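Local coordinates for odorant binding protein OBP69a (Ceratitis capitata, PDB 6HHE) that probably binds and carries small odorant or pheromone molecules, as a secreted, all-helical member of the insect PBP/GOBP odorant-binding family, at residues R43-I48 with G96-F101; N62-D67 with C88-G93. All blocks are in the same frame, centred on the assembly; numbering follows the deposited sequence.

Both contacts involve helix 96-110: interaction 1 includes its first turns, pinned to helix 42-55 by a disulfide, and interaction 2 lies against its T99, T103 and Y107. Interaction 2 joins segment 88-93, in the loop leading into that helix, to segment 62-67; along the chain it is nested inside the loop that interaction 1 closes. Their centres lie about 12 Å apart, and T99 connects them: its OG1 is 3.0 Å from the backbone N of G93, a probable hydrogen bond, and its methyl CG2 packs 3.6 Å from CG2 of T90. The pocket holding 2-(2-methoxyethoxy)ethanol is lined by I80, E83, N111 and I114, none of which belongs to either contact.

Interaction 1 of 2, residues R43-I48 with G96-F101; sequences RLKCFI and GCETAF
A disulfide pins helices 42-55 and 96-110 together where they cross, their local axes 7.6 Å apart at 81°. SG of C46 is joined to SG of C97 at 2.1 Å, and both sulfurs lie anti to their own carbonyl carbons, beside the backbone N. With the S-S torsion at 101°, close to the relaxed right angle, the bridge spans the gap with little torsional strain. Cysteine suits the crossing because the two backbones come so close here, CA of C46 lying 4.7 Å from CA of C97.

The polar part of the contact belongs to K45. Its chain runs extended beyond CG and obliquely across E98, whose own chain folds at chi2 (-65°) and so brings the carboxylate back to helix 42-55 although its CB points away from it. NZ of K45 donates to OE2 of E98 at 2.8 Å, on the syn lone pair, in a salt bridge. Q42 binds both partners, its OE1 accepting from NZ and its NE2 donating to OE1 of E98, which steadies the pair. C46-C97 is one of three disulfides that tie together the all-helical fold of the PBP/GOBP family, with C18-C50 joining helix 42-55 to helix 10-22.

Apolar packing fills the rest. The long methylene chain of K45 lets one residue serve both purposes: CE sits over the centre of one face of the F101 ring, 4.0 Å from its centroid, a CH-pi contact, and CG comes 3.5 Å from CD1 of the same ring. A100, small enough for a close crossing, offers CB to CG2 of I48 at 4.0 Å. M38, in a loop, touches both I48 and F101.

Interaction 2 of 2, residues N62-D67 with C88-G93; sequences NIVHLD and CGTQSG
The hydroxyl of T90 makes the one direct hydrogen bond between these two loop segments: the backbone N of V64 donates to OG1 of T90 over 2.9 Å, nearly straight at 161°. Threonine suits the position because its two branches do different work. OG1, anti to the carbonyl carbon (chi1 -57°), accepts the amide hydrogen, while the methyl CG2, anti to the backbone N, rests 3.5 Å from O of N62. Aliphatic groups flank the hydroxyl: CB of V64 lies 3.6 Å from OG1 of T90, and CG2 of I63 3.7 Å from the same OG1, the I63 and T90 side chains crossing at about a right angle.

Farther along, a water extends the link. It donates to O of N62 at 2.7 Å and also hydrogen-bonds OG of S92.

The chain reaches T90 just after leaving helix 78-88: G89 departs with positive phi (48°), a conformation easiest without a side chain, and its O lies 4.0 Å from CB of V64. Q91 folds back, its NE2 donating to O of C88, the final helical residue, at 2.9 Å, in the carbonyl plane and on a lone pair. On the other loop, D59 holds the backbone N of I63 through OD1 and NE2 of H65 through OD2.

The contact thus joins two of the loops linking the helices of this PBP/GOBP-family fold. C88-C106, one of its three disulfides, ties helix 78-88 to helix 96-110, whose T103 accepts from the N of Q91 and whose Y107 packs against V64.

Interaction 1 of 2, residues R43-I48 with G96-F101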
ATOM      1  N   ARG A  43      -0.639 -12.126  -6.163  1.00 19.58           N
ATOM      2  CA  ARG A  43       0.521 -11.335  -6.583  1.00 18.99           C
ATOM      3  C   ARG A  43       0.324  -9.846  -6.318  1.00 19.66           C
ATOM      4  O   ARG A  43       1.281  -9.165  -5.972  1.00 20.12           O
ATOM      5  CB  ARG A  43       0.840 -11.533  -8.059  1.00 18.36           C
ATOM      6  CG  ARG A  43       1.387 -12.886  -8.348  1.00 19.84           C
ATOM      7  CD  ARG A  43       1.335 -13.210  -9.837  1.00 20.77           C
ATOM      8  NE  ARG A  43      -0.019 -13.331 -10.348  1.00 21.75           N
ATOM      9  CZ  ARG A  43      -0.486 -12.638 -11.395  1.00 21.56           C
ATOM     10  NH1 ARG A  43       0.268 -11.749 -12.031  1.00 29.06           N
ATOM     11  NH2 ARG A  43      -1.762 -12.821 -11.763  1.00 24.41           N
ATOM     12  N   LEU A  44      -0.920  -9.344  -6.400  1.00 17.88           N
ATOM     13  CA  LEU A  44      -1.171  -7.947  -6.056  1.00 18.71           C
ATOM     14  C   LEU A  44      -1.020  -7.734  -4.560  1.00 18.59           C
ATOM     15  O   LEU A  44      -0.432  -6.737  -4.136  1.00 19.08           O
ATOM     16  CB  LEU A  44      -2.526  -7.541  -6.555  1.00 17.77           C
ATOM     17  CG  LEU A  44      -2.930  -6.087  -6.260  1.00 17.80           C
ATOM     18  CD1 LEU A  44      -1.941  -5.089  -6.865  1.00 20.50           C
ATOM     19  CD2 LEU A  44      -4.319  -5.791  -6.813  1.00 21.16           C
ATOM     20  N   LYS A  45      -1.530  -8.667  -3.742  1.00 19.04           N
ATOM     21  CA  LYS A  45      -1.365  -8.551  -2.298  1.00 18.03           C
ATOM     22  C   LYS A  45       0.114  -8.479  -1.952  1.00 22.18           C
ATOM     23  O   LYS A  45       0.536  -7.664  -1.115  1.00 21.35           O
ATOM     24  CB  LYS A  45      -2.009  -9.764  -1.591  1.00 18.31           C
ATOM     25  CG  LYS A  45      -3.480  -9.971  -1.916  1.00 19.58           C
ATOM     26  CD  LYS A  45      -4.061 -11.052  -0.993  1.00 22.45           C
ATOM     27  CE  LYS A  45      -5.459 -11.245  -1.417  1.00 24.56           C
ATOM     28  NZ  LYS A  45      -5.938 -12.498  -0.711  1.00 26.38           N
ATOM     29  N   CYS A  46       0.914  -9.318  -2.585  1.00 20.13           N
ATOM     30  CA  CYS A  46       2.328  -9.343  -2.247  1.00 21.07           C
ATOM     31  C   CYS A  46       3.072  -8.140  -2.794  1.00 19.82           C
ATOM     32  O   CYS A  46       4.030  -7.706  -2.149  1.00 20.21           O
ATOM     33  CB  CYS A  46       2.964 -10.615  -2.730  1.00 20.39           C
ATOM     34  SG  CYS A  46       2.420 -12.064  -1.782  1.00 24.96           S
ATOM     35  N   PHE A  47       2.668  -7.604  -3.944  1.00 19.74           N
ATOM     36  CA  PHE A  47       3.218  -6.321  -4.386  1.00 19.58           C
ATOM     37  C   PHE A  47       2.987  -5.249  -3.341  1.00 22.24           C
ATOM     38  O   PHE A  47       3.880  -4.452  -3.049  1.00 20.71           O
ATOM     39  CB  PHE A  47       2.589  -5.919  -5.719  1.00 19.86           C
ATOM     40  CG  PHE A  47       2.966  -4.551  -6.160  1.00 22.15           C
ATOM     41  CD1 PHE A  47       4.178  -4.346  -6.800  1.00 21.33           C
ATOM     42  CD2 PHE A  47       2.116  -3.479  -5.933  1.00 24.15           C
ATOM     43  CE1 PHE A  47       4.536  -3.037  -7.169  1.00 22.71           C
ATOM     44  CE2 PHE A  47       2.469  -2.158  -6.283  1.00 22.67           C
ATOM     45  CZ  PHE A  47       3.691  -1.964  -6.923  1.00 25.90           C
ATOM     46  N   ILE A  48       1.754  -5.145  -2.832  1.00 18.58           N
ATOM     47  CA  ILE A  48       1.447  -4.121  -1.840  1.00 20.22           C
ATOM     48  C   ILE A  48       2.292  -4.335  -0.594  1.00 23.82           C
ATOM     49  O   ILE A  48       2.903  -3.385  -0.080  1.00 23.23           O
ATOM     50  CB  ILE A  48      -0.064  -4.131  -1.522  1.00 19.38           C
ATOM     51  CG1 ILE A  48      -0.846  -3.806  -2.779  1.00 22.19           C
ATOM     52  CG2 ILE A  48      -0.347  -3.119  -0.429  1.00 25.30           C
ATOM     53  CD1 ILE A  48      -2.323  -3.912  -2.611  1.00 24.07           C
ATOM     54  N   GLY A  96       1.815 -11.726   5.784  1.00 38.17           N
ATOM     55  CA  GLY A  96       2.127 -10.333   5.511  1.00 35.44           C
ATOM     56  C   GLY A  96       1.384  -9.791   4.306  1.00 29.76           C
ATOM     57  O   GLY A  96       0.940  -8.630   4.315  1.00 29.33           O
ATOM     58  N   CYS A  97       1.265 -10.600   3.248  1.00 28.71           N
ATOM     59  CA  CYS A  97       0.594 -10.123   2.049  1.00 25.27           C
ATOM     60  C   CYS A  97      -0.878  -9.886   2.326  1.00 26.37           C
ATOM     61  O   CYS A  97      -1.415  -8.863   1.894  1.00 23.17           O
ATOM     62  CB  CYS A  97       0.749 -11.073   0.852  1.00 24.39           C
ATOM     63  SG  CYS A  97       2.482 -11.482   0.252  1.00 33.56           S
ATOM     64  N   GLU A  98      -1.543 -10.790   3.061  1.00 25.34           N
ATOM     65  CA  GLU A  98      -2.951 -10.571   3.409  1.00 23.69           C
ATOM     66  C   GLU A  98      -3.114  -9.333   4.291  1.00 24.26           C
ATOM     67  O   GLU A  98      -4.027  -8.525   4.074  1.00 24.67           O
ATOM     68  CB  GLU A  98      -3.554 -11.765   4.149  1.00 25.14           C
ATOM     69  CG  GLU A  98      -3.401 -13.097   3.465  1.00 31.01           C
ATOM     70  CD  GLU A  98      -4.147 -13.189   2.157  1.00 39.53           C
ATOM     71  OE1 GLU A  98      -3.810 -14.096   1.353  1.00 39.81           O
ATOM     72  OE2 GLU A  98      -5.074 -12.378   1.925  1.00 33.72           O
ATOM     73  N   THR A  99      -2.258  -9.162   5.307  1.00 24.78           N
ATOM     74  CA  THR A  99      -2.314  -7.951   6.129  1.00 25.09           C
ATOM     75  C   THR A  99      -2.130  -6.697   5.285  1.00 20.97           C
ATOM     76  O   THR A  99      -2.868  -5.716   5.456  1.00 22.37           O
ATOM     77  CB  THR A  99      -1.255  -7.975   7.226  1.00 25.21           C
ATOM     78  OG1 THR A  99      -1.480  -9.119   8.060  1.00 28.48           O
ATOM     79  CG2 THR A  99      -1.344  -6.745   8.087  1.00 26.52           C
ATOM     80  N   ALA A 100      -1.138  -6.689   4.383  1.00 21.08           N
ATOM     81  CA  ALA A 100      -0.954  -5.498   3.552  1.00 19.28           C
ATOM     82  C   ALA A 100      -2.213  -5.199   2.749  1.00 22.78           C
ATOM     83  O   ALA A 100      -2.622  -4.030   2.627  1.00 21.67           O
ATOM     84  CB  ALA A 100       0.228  -5.689   2.603  1.00 21.84           C
ATOM     85  N   PHE A 101      -2.842  -6.243   2.204  1.00 22.99           N
ATOM     86  CA  PHE A 101      -4.024  -6.073   1.361  1.00 20.25           C
ATOM     87  C   PHE A 101      -5.197  -5.564   2.160  1.00 18.77           C
ATOM     88  O   PHE A 101      -5.847  -4.583   1.751  1.00 19.67           O
ATOM     89  CB  PHE A 101      -4.382  -7.406   0.712  1.00 20.26           C
ATOM     90  CG  PHE A 101      -5.472  -7.330  -0.331  1.00 22.90           C
ATOM     91  CD1 PHE A 101      -5.177  -6.920  -1.620  1.00 22.18           C
ATOM     92  CD2 PHE A 101      -6.750  -7.740  -0.028  1.00 29.40           C
ATOM     93  CE1 PHE A 101      -6.177  -6.941  -2.628  1.00 24.88           C
ATOM     94  CE2 PHE A 101      -7.752  -7.719  -1.003  1.00 26.95           C
ATOM     95  CZ  PHE A 101      -7.458  -7.308  -2.278  1.00 25.57           C
TER

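Interaction 2 of 2, residues N62-D67 with C88-G93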
ATOM      1  N   ASN A  62       4.415  -8.450  10.878  1.00 42.41           N
ATOM      2  CA  ASN A  62       3.247  -8.046  10.088  1.00 43.28           C
ATOM      3  C   ASN A  62       2.405  -6.989  10.801  1.00 44.02           C
ATOM      4  O   ASN A  62       1.177  -6.990  10.711  1.00 38.11           O
ATOM      5  CB  ASN A  62       2.376  -9.243   9.726  1.00 47.09           C
ATOM      6  CG  ASN A  62       3.120 -10.276   8.949  1.00 47.76           C
ATOM      7  OD1 ASN A  62       4.027  -9.958   8.183  1.00 44.54           O
ATOM      8  ND2 ASN A  62       2.747 -11.531   9.141  1.00 48.62           N
ATOM      9  N   ILE A  63       3.056  -6.076  11.519  1.00 41.87           N
ATOM     10  CA  ILE A  63       2.370  -4.938  12.125  1.00 39.69           C
ATOM     11  C   ILE A  63       2.723  -3.692  11.332  1.00 31.05           C
ATOM     12  O   ILE A  63       3.892  -3.472  10.979  1.00 30.91           O
ATOM     13  CB  ILE A  63       2.715  -4.775  13.613  1.00 45.14           C
ATOM     14  CG1 ILE A  63       1.979  -5.839  14.421  1.00 48.28           C
ATOM     15  CG2 ILE A  63       2.279  -3.423  14.107  1.00 39.36           C
ATOM     16  CD1 ILE A  63       2.867  -6.898  14.941  1.00 61.66           C
ATOM     17  N   VAL A  64       1.710  -2.897  11.018  1.00 33.96           N
ATOM     18  CA  VAL A  64       1.898  -1.715  10.188  1.00 29.66           C
ATOM     19  C   VAL A  64       2.211  -0.511  11.061  1.00 31.12           C
ATOM     20  O   VAL A  64       1.553  -0.288  12.077  1.00 40.51           O
ATOM     21  CB  VAL A  64       0.640  -1.489   9.350  1.00 27.68           C
ATOM     22  CG1 VAL A  64       0.763  -0.230   8.505  1.00 25.45           C
ATOM     23  CG2 VAL A  64       0.371  -2.749   8.504  1.00 29.80           C
ATOM     24  N   HIS A  65       3.164   0.301  10.621  1.00 28.12           N
ATOM     25  CA  HIS A  65       3.582   1.506  11.354  1.00 28.31           C
ATOM     26  C   HIS A  65       3.544   2.701  10.429  1.00 28.59           C
ATOM     27  O   HIS A  65       4.556   3.325  10.140  1.00 29.99           O
ATOM     28  CB  HIS A  65       4.974   1.322  11.937  1.00 33.88           C
ATOM     29  CG  HIS A  65       5.120   0.082  12.754  1.00 39.67           C
ATOM     30  ND1 HIS A  65       4.542  -0.056  13.999  1.00 47.95           N
ATOM     31  CD2 HIS A  65       5.758  -1.082  12.503  1.00 39.76           C
ATOM     32  CE1 HIS A  65       4.830  -1.250  14.485  1.00 44.24           C
ATOM     33  NE2 HIS A  65       5.564  -1.895  13.595  1.00 44.88           N
ATOM     34  N   LEU A  66       2.351   3.025   9.938  1.00 24.44           N
ATOM     35  CA  LEU A  66       2.218   4.171   9.055  1.00 24.05           C
ATOM     36  C   LEU A  66       2.596   5.462   9.772  1.00 26.02           C
ATOM     37  O   LEU A  66       3.017   6.435   9.133  1.00 26.40           O
ATOM     38  CB  LEU A  66       0.780   4.210   8.544  1.00 22.50           C
ATOM     39  CG  LEU A  66       0.562   5.111   7.346  1.00 23.02           C
ATOM     40  CD1 LEU A  66       1.116   4.440   6.108  1.00 28.15           C
ATOM     41  CD2 LEU A  66      -0.898   5.347   7.139  1.00 21.22           C
ATOM     42  N   ASP A  67       2.446   5.497  11.099  1.00 25.72           N
ATOM     43  CA  ASP A  67       2.794   6.700  11.828  1.00 24.87           C
ATOM     44  C   ASP A  67       4.267   7.065  11.688  1.00 35.51           C
ATOM     45  O   ASP A  67       4.625   8.205  11.984  1.00 28.45           O
ATOM     46  CB  ASP A  67       2.362   6.537  13.276  1.00 26.39           C
ATOM     47  CG  ASP A  67       2.928   5.301  13.952  1.00 32.71           C
ATOM     48  OD1 ASP A  67       3.096   4.220  13.346  1.00 32.35           O
ATOM     49  OD2 ASP A  67       3.173   5.392  15.168  1.00 33.43           O
ATOM     50  N   CYS A  88      -7.261   2.889  10.520  1.00 23.36           N
ATOM     51  CA  CYS A  88      -7.006   1.596   9.914  1.00 23.31           C
ATOM     52  C   CYS A  88      -6.021   0.756  10.699  1.00 29.97           C
ATOM     53  O   CYS A  88      -6.180  -0.468  10.738  1.00 29.86           O
ATOM     54  CB  CYS A  88      -6.494   1.770   8.484  1.00 24.84           C
ATOM     55  SG  CYS A  88      -7.768   2.507   7.464  1.00 27.29           S
ATOM     56  N   GLY A  89      -5.016   1.378  11.309  1.00 26.22           N
ATOM     57  CA  GLY A  89      -4.027   0.613  12.062  1.00 25.93           C
ATOM     58  C   GLY A  89      -3.515  -0.562  11.259  1.00 26.49           C
ATOM     59  O   GLY A  89      -3.144  -0.426  10.088  1.00 26.43           O
ATOM     60  N   THR A  90      -3.428  -1.720  11.900  1.00 26.60           N
ATOM     61  CA  THR A  90      -3.092  -2.965  11.228  1.00 28.73           C
ATOM     62  C   THR A  90      -4.374  -3.774  11.076  1.00 31.85           C
ATOM     63  O   THR A  90      -5.061  -4.059  12.067  1.00 34.07           O
ATOM     64  CB  THR A  90      -2.045  -3.757  12.017  1.00 31.65           C
ATOM     65  OG1 THR A  90      -0.888  -2.958  12.220  1.00 31.02           O
ATOM     66  CG2 THR A  90      -1.663  -5.003  11.240  1.00 34.84           C
ATOM     67  N   GLN A  91      -4.737  -4.102   9.836  1.00 26.59           N
ATOM     68  CA  GLN A  91      -5.849  -5.003   9.576  1.00 28.92           C
ATOM     69  C   GLN A  91      -5.223  -6.369   9.330  1.00 33.51           C
ATOM     70  O   GLN A  91      -4.767  -6.665   8.221  1.00 27.83           O
ATOM     71  CB  GLN A  91      -6.687  -4.552   8.383  1.00 27.88           C
ATOM     72  CG  GLN A  91      -7.394  -3.195   8.565  1.00 24.67           C
ATOM     73  CD  GLN A  91      -8.455  -3.248   9.622  1.00 28.99           C
ATOM     74  OE1 GLN A  91      -9.323  -4.111   9.589  1.00 32.95           O
ATOM     75  NE2 GLN A  91      -8.405  -2.313  10.571  1.00 29.27           N
ATOM     76  N   SER A  92      -5.193  -7.208  10.364  1.00 32.46           N
ATOM     77  CA  SER A  92      -4.378  -8.418  10.315  1.00 36.08           C
ATOM     78  C   SER A  92      -5.030  -9.524   9.498  1.00 34.89           C
ATOM     79  O   SER A  92      -6.220  -9.821   9.658  1.00 37.55           O
ATOM     80  CB  SER A  92      -4.108  -8.944  11.722  1.00 39.24           C
ATOM     81  OG  SER A  92      -3.266  -8.068  12.434  1.00 42.15           O
ATOM     82  N   GLY A  93      -4.235 -10.146   8.640  1.00 32.52           N
ATOM     83  CA  GLY A  93      -4.629 -11.350   7.947  1.00 33.64           C
ATOM     84  C   GLY A  93      -3.677 -12.469   8.302  1.00 37.62           C
ATOM     85  O   GLY A  93      -2.863 -12.324   9.222  1.00 38.17           O
TER
HETATM   86  O   HOH W   1      -0.852  -8.629  11.578  1.00 51.81           O